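Local atomic coordinates of glutamate receptor 1 (Adineta vaga, PDB entry 4IO2), a protein that binds glutamate in the ligand-binding domain described here and, as a member of the ionotropic glutamate receptor family, probably works as a ligand-gated ion channel. Residues Thr38-Val41 and Leu42-Glu46; Tyr47-Lys51 and Met52-Ala56. All blocks are in the same frame, centred on the assembly; numbering follows the deposited sequence.

Contact 1: residues Thr38-Val41 and Leu42-Glu46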
loop_
_atom_site.group_PDB
_atom_site.type_symbol
_atom_site.label_atom_id
_atom_site.label_comp_id
_atom_site.label_asym_id
_atom_site.label_seq_id
_atom_site.Cartn_x
_atom_site.Cartn_y
_atom_site.Cartn_z
ATOM N N THR A 38 9.090 -23.568 -3.877
ATOM C CA THR A 38 7.786 -23.474 -3.236
ATOM C C THR A 38 7.697 -22.110 -2.533
ATOM O O THR A 38 8.706 -21.406 -2.401
ATOM C CB THR A 38 7.553 -24.592 -2.197
ATOM O OG1 THR A 38 8.591 -24.549 -1.196
ATOM C CG2 THR A 38 7.553 -25.984 -2.871
ATOM N N GLY A 39 6.510 -21.745 -2.088
ATOM C CA GLY A 39 6.323 -20.586 -1.256
ATOM C C GLY A 39 5.209 -19.681 -1.740
ATOM O O GLY A 39 4.529 -19.958 -2.738
ATOM N N TYR A 40 4.987 -18.598 -0.990
ATOM C CA TYR A 40 3.987 -17.600 -1.327
ATOM C C TYR A 40 4.094 -17.159 -2.796
ATOM O O TYR A 40 3.074 -17.047 -3.470
ATOM C CB TYR A 40 4.180 -16.399 -0.375
ATOM C CG TYR A 40 3.332 -15.170 -0.615
ATOM C CD1 TYR A 40 3.540 -14.349 -1.713
ATOM C CD2 TYR A 40 2.329 -14.826 0.258
ATOM C CE1 TYR A 40 2.810 -13.208 -1.887
ATOM C CE2 TYR A 40 1.563 -13.700 0.066
ATOM C CZ TYR A 40 1.819 -12.889 -1.028
ATOM O OH TYR A 40 1.068 -11.749 -1.236
ATOM N N VAL A 41 5.306 -16.874 -3.261
ATOM C CA VAL A 41 5.476 -16.368 -4.623
ATOM C C VAL A 41 5.036 -17.391 -5.645
ATOM O O VAL A 41 4.399 -17.046 -6.653
ATOM C CB VAL A 41 6.949 -15.953 -4.865
ATOM C CG1 VAL A 41 7.307 -15.774 -6.325
ATOM C CG2 VAL A 41 7.239 -14.710 -4.034
ATOM N N LEU A 42 5.422 -18.636 -5.454
ATOM C CA LEU A 42 5.074 -19.690 -6.419
ATOM C C LEU A 42 3.560 -19.897 -6.441
ATOM O O LEU A 42 2.955 -20.072 -7.508
ATOM C CB LEU A 42 5.800 -20.984 -6.066
ATOM C CG LEU A 42 7.305 -21.039 -6.408
ATOM C CD1 LEU A 42 7.568 -20.934 -7.920
ATOM C CD2 LEU A 42 8.147 -19.977 -5.665
ATOM N N ASP A 43 2.919 -19.829 -5.269
ATOM C CA ASP A 43 1.472 -19.959 -5.241
ATOM C C ASP A 43 0.801 -18.747 -5.922
ATOM O O ASP A 43 -0.220 -18.877 -6.627
ATOM C CB ASP A 43 0.921 -20.087 -3.802
ATOM C CG ASP A 43 1.249 -21.389 -3.138
ATOM O OD1 ASP A 43 1.807 -22.318 -3.765
ATOM O OD2 ASP A 43 0.834 -21.512 -1.950
ATOM N N LEU A 44 1.338 -17.560 -5.687
ATOM C CA LEU A 44 0.804 -16.352 -6.317
ATOM C C LEU A 44 0.901 -16.459 -7.860
ATOM O O LEU A 44 -0.049 -16.111 -8.570
ATOM C CB LEU A 44 1.555 -15.110 -5.798
ATOM C CG LEU A 44 1.164 -13.798 -6.466
ATOM C CD1 LEU A 44 -0.338 -13.498 -6.346
ATOM C CD2 LEU A 44 2.003 -12.681 -5.926
ATOM N N ILE A 45 2.042 -16.928 -8.385
ATOM C CA ILE A 45 2.192 -17.099 -9.820
ATOM C C ILE A 45 1.089 -18.031 -10.349
ATOM O O ILE A 45 0.520 -17.776 -11.391
ATOM C CB ILE A 45 3.595 -17.659 -10.150
ATOM C CG1 ILE A 45 4.647 -16.567 -9.927
ATOM C CG2 ILE A 45 3.676 -18.185 -11.567
ATOM C CD1 ILE A 45 6.104 -17.094 -9.818
ATOM N N GLU A 46 0.820 -19.126 -9.660
ATOM C CA GLU A 46 -0.234 -20.031 -10.083
ATOM C C GLU A 46 -1.626 -19.376 -10.076
ATOM O O GLU A 46 -2.415 -19.584 -11.000
ATOM C CB GLU A 46 -0.222 -21.292 -9.224
ATOM C CG GLU A 46 -1.283 -22.318 -9.579
ATOM C CD GLU A 46 -1.243 -22.748 -11.042
ATOM O OE1 GLU A 46 -0.181 -22.621 -11.695
ATOM O OE2 GLU A 46 -2.291 -23.215 -11.538
HETATM O O HOH W 1 4.363 -23.498 -3.343
#

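Contact 2: residues Tyr47-Lys51 and Met52-Ala56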
loop_
_atom_site.group_PDB
_atom_site.type_symbol
_atom_site.label_atom_id
_atom_site.label_comp_id
_atom_site.label_asym_id
_atom_site.label_seq_id
_atom_site.Cartn_x
_atom_site.Cartn_y
_atom_site.Cartn_z
ATOM N N TYR A 47 -1.947 -18.583 -9.054
ATOM C CA TYR A 47 -3.253 -17.917 -9.026
ATOM C C TYR A 47 -3.347 -16.932 -10.185
ATOM O O TYR A 47 -4.369 -16.850 -10.873
ATOM C CB TYR A 47 -3.425 -17.124 -7.727
ATOM C CG TYR A 47 -3.928 -17.913 -6.542
ATOM C CD1 TYR A 47 -5.232 -18.367 -6.491
ATOM C CD2 TYR A 47 -3.106 -18.167 -5.441
ATOM C CE1 TYR A 47 -5.696 -19.059 -5.397
ATOM C CE2 TYR A 47 -3.577 -18.869 -4.339
ATOM C CZ TYR A 47 -4.868 -19.316 -4.329
ATOM O OH TYR A 47 -5.396 -20.029 -3.254
ATOM N N LEU A 48 -2.279 -16.198 -10.455
ATOM C CA LEU A 48 -2.298 -15.250 -11.570
ATOM C C LEU A 48 -2.363 -15.979 -12.941
ATOM O O LEU A 48 -3.105 -15.576 -13.849
ATOM C CB LEU A 48 -1.071 -14.361 -11.556
ATOM C CG LEU A 48 -1.061 -13.321 -10.422
ATOM C CD1 LEU A 48 0.307 -12.710 -10.329
ATOM C CD2 LEU A 48 -2.126 -12.262 -10.695
ATOM N N ARG A 49 -1.619 -17.077 -13.082
ATOM C CA ARG A 49 -1.576 -17.835 -14.323
ATOM C C ARG A 49 -2.968 -18.380 -14.616
ATOM O O ARG A 49 -3.428 -18.318 -15.770
ATOM C CB ARG A 49 -0.556 -18.964 -14.204
ATOM C CG ARG A 49 -0.341 -19.751 -15.483
ATOM C CD ARG A 49 0.171 -21.172 -15.246
ATOM N NE ARG A 49 -0.775 -22.004 -14.517
ATOM C CZ ARG A 49 -1.876 -22.559 -15.021
ATOM N NH1 ARG A 49 -2.229 -22.409 -16.303
ATOM N NH2 ARG A 49 -2.648 -23.278 -14.224
ATOM N N ASP A 50 -3.644 -18.911 -13.602
ATOM C CA ASP A 50 -4.987 -19.483 -13.796
ATOM C C ASP A 50 -5.980 -18.430 -14.238
ATOM O O ASP A 50 -6.820 -18.706 -15.087
ATOM C CB ASP A 50 -5.491 -20.144 -12.516
ATOM C CG ASP A 50 -4.731 -21.423 -12.173
ATOM O OD1 ASP A 50 -3.906 -21.873 -13.002
ATOM O OD2 ASP A 50 -4.967 -21.986 -11.071
ATOM N N LYS A 51 -5.887 -17.219 -13.707
ATOM C CA LYS A 51 -6.821 -16.152 -14.072
ATOM C C LYS A 51 -6.485 -15.479 -15.401
ATOM O O LYS A 51 -7.375 -15.076 -16.139
ATOM C CB LYS A 51 -6.861 -15.071 -12.982
ATOM C CG LYS A 51 -7.530 -15.493 -11.691
ATOM C CD LYS A 51 -7.588 -14.355 -10.686
ATOM C CE LYS A 51 -8.742 -13.394 -10.982
ATOM N NZ LYS A 51 -9.527 -13.099 -9.746
ATOM N N MET A 52 -5.202 -15.385 -15.724
ATOM C CA MET A 52 -4.752 -14.576 -16.858
ATOM C C MET A 52 -4.348 -15.393 -18.074
ATOM O O MET A 52 -4.333 -14.878 -19.197
ATOM C CB MET A 52 -3.573 -13.711 -16.416
ATOM C CG MET A 52 -3.963 -12.741 -15.286
ATOM S SD MET A 52 -2.548 -11.815 -14.684
ATOM C CE MET A 52 -2.417 -10.761 -16.097
ATOM N N GLY A 53 -4.001 -16.654 -17.864
ATOM C CA GLY A 53 -3.715 -17.557 -18.971
ATOM C C GLY A 53 -2.376 -17.391 -19.652
ATOM O O GLY A 53 -2.178 -17.912 -20.744
ATOM N N PHE A 54 -1.426 -16.716 -19.016
ATOM C CA PHE A 54 -0.056 -16.662 -19.540
ATOM C C PHE A 54 0.636 -18.008 -19.318
ATOM O O PHE A 54 0.163 -18.858 -18.557
ATOM C CB PHE A 54 0.772 -15.499 -18.924
ATOM C CG PHE A 54 0.881 -15.517 -17.420
ATOM C CD1 PHE A 54 1.787 -16.338 -16.764
ATOM C CD2 PHE A 54 0.127 -14.637 -16.682
ATOM C CE1 PHE A 54 1.891 -16.307 -15.378
ATOM C CE2 PHE A 54 0.205 -14.622 -15.297
ATOM C CZ PHE A 54 1.098 -15.459 -14.652
ATOM N N VAL A 55 1.775 -18.181 -19.971
ATOM C CA VAL A 55 2.626 -19.338 -19.737
ATOM C C VAL A 55 3.786 -18.857 -18.849
ATOM O O VAL A 55 4.486 -17.901 -19.192
ATOM C CB VAL A 55 3.127 -19.927 -21.057
ATOM C CG1 VAL A 55 4.076 -21.083 -20.815
ATOM C CG2 VAL A 55 1.920 -20.421 -21.889
ATOM N N ALA A 56 3.964 -19.518 -17.713
ATOM C CA ALA A 56 4.971 -19.124 -16.734
ATOM C C ALA A 56 6.298 -19.826 -16.970
ATOM O O ALA A 56 6.386 -21.049 -16.954
ATOM C CB ALA A 56 4.487 -19.409 -15.343
HETATM O O HOH W 2 -1.093 -21.182 -18.878
#

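Contact 1: residues Thr38-Val41 and Leu42-Glu46
One water bridges Gly39 and Asp43 at the start of a helix: it accepts from the backbone N of Gly39 at 3.0 Å and donates to Asp43 OD1 at 2.8 Å. Gly39 is the N-cap, where the chain leaves strand 35-38 and begins to coil. At its backbone angles a CB would press against the carbonyl O of Thr38, so glycine suits the place. Its own carbonyl starts the helical ladder, Asp43 N meeting Gly39 O at 3.0 Å almost head-on. The next rung is a little oblique, Leu44 N to Tyr40 O at 2.9 Å with the donor tilted 20° from the carbonyl plane. An aspartate one turn into a helix would be favoured by the local dipole, and its other oxygen, OD2, takes a salt bridge from Lys240 and a hydrogen bond from Trp241 NE1.

Apolar groups line the same turn. Leu42, with CG anti to its carbonyl carbon (chi1 -75°), folds back beside the strand end and brings CD2 to 3.6 Å from Thr38 O. Ile45 lays CG1 beside Val41 O, and its CD1 goes on to touch Val41 CG1 at 3.9 Å, the two side chains crossing at a slant. Tyr40 and Leu44 run alongside each other, joined loosely at CE1 and CD2, 4.2 Å apart. Branched aliphatics suit the buried face formed by Val41 and Ile45.

That face lies against the parallel sheet, Val41 on Val14 and Ile45 on Ile12 of strand 9-14 and on Val58 of strand 55-60. Tyr40 meets the ring of Phe20 edge-to-face and, with Leu44, packs on helix 233-242.

Contact 2: residues Tyr47-Lys51 and Met52-Ala56
With CG set between its backbone N and carbonyl carbon (chi1 57°), Phe54 swings its ring back under the last turn of the helix, while Arg49, whose CG is anti to its N (chi1 -175°), runs its chain out past Phe54 O. The ring takes the Arg49 backbone on one face: CA stands 3.9 Å from the ring centroid in a CH-pi contact, offset toward the rim. Leu48 adds its CB, 3.9 Å from Phe54 CZ, and the sulfur of Met52 lies at the ring edge, in its plane. Met52 and Leu48 point the same way, SD resting 4.0 Å from Leu48 CD2; a flexible thioether fits between such differently shaped neighbours.

The helix ends here in an alpha-L C-cap. Met52 N still bonds to Leu48 O at 2.8 Å, and Gly53 N reaches Arg49 O at 2.7 Å with the donor tilted out of the carbonyl plane; Gly53 then turns to positive phi, which a glycine adopts without strain. The turn sends the chain into strand 55-60, which runs parallel to and beside strand 9-14: a beta-alpha-beta crossover with strands 22-25 and 35-38 inserted before its helix. Phe54 packs on Leu10 and Ile12 of strand 9-14.

Replacing Phe54 by an alanine removes the ring, which would probably open a gap beneath the final turn and leave Arg49 CA and Leu48 CB without the surface they rest on.

The guanidinium stands nearly perpendicular to the Phe54 ring, at 79°. Its NH1 donates to a water 3.1 Å away, lying in the guanidinium plane at the edge, and this water donates in turn to Phe54 O at 2.7 Å. NH2 of the same group forms a salt bridge with Glu46, one turn earlier on the helix.

Overall arrangement
Contacts 1 and 2 take up the first and second halves of helix 40-52, each with its adjoining chain end, with centres 12 Å apart. They meet where the helix faces the returning strand: Ile45 O lies 4.0 Å from Phe54 CZ, and Ile45 CG2 is 4.1 Å from Ala56 CB. A glycine marks each end, Gly39 at the N-cap and Gly53 where the chain leaves the helix. Their relation to the ligand differs. The side chain of Val41 is about 6 Å from that of Asp85, which binds glutamate, and about 11 Å from the bound glutamate itself, so contact 1 stands near the pocket wall at Asp85 without reaching the ligand; contact 2, at the far end of the helix, lies away from the glutamate site.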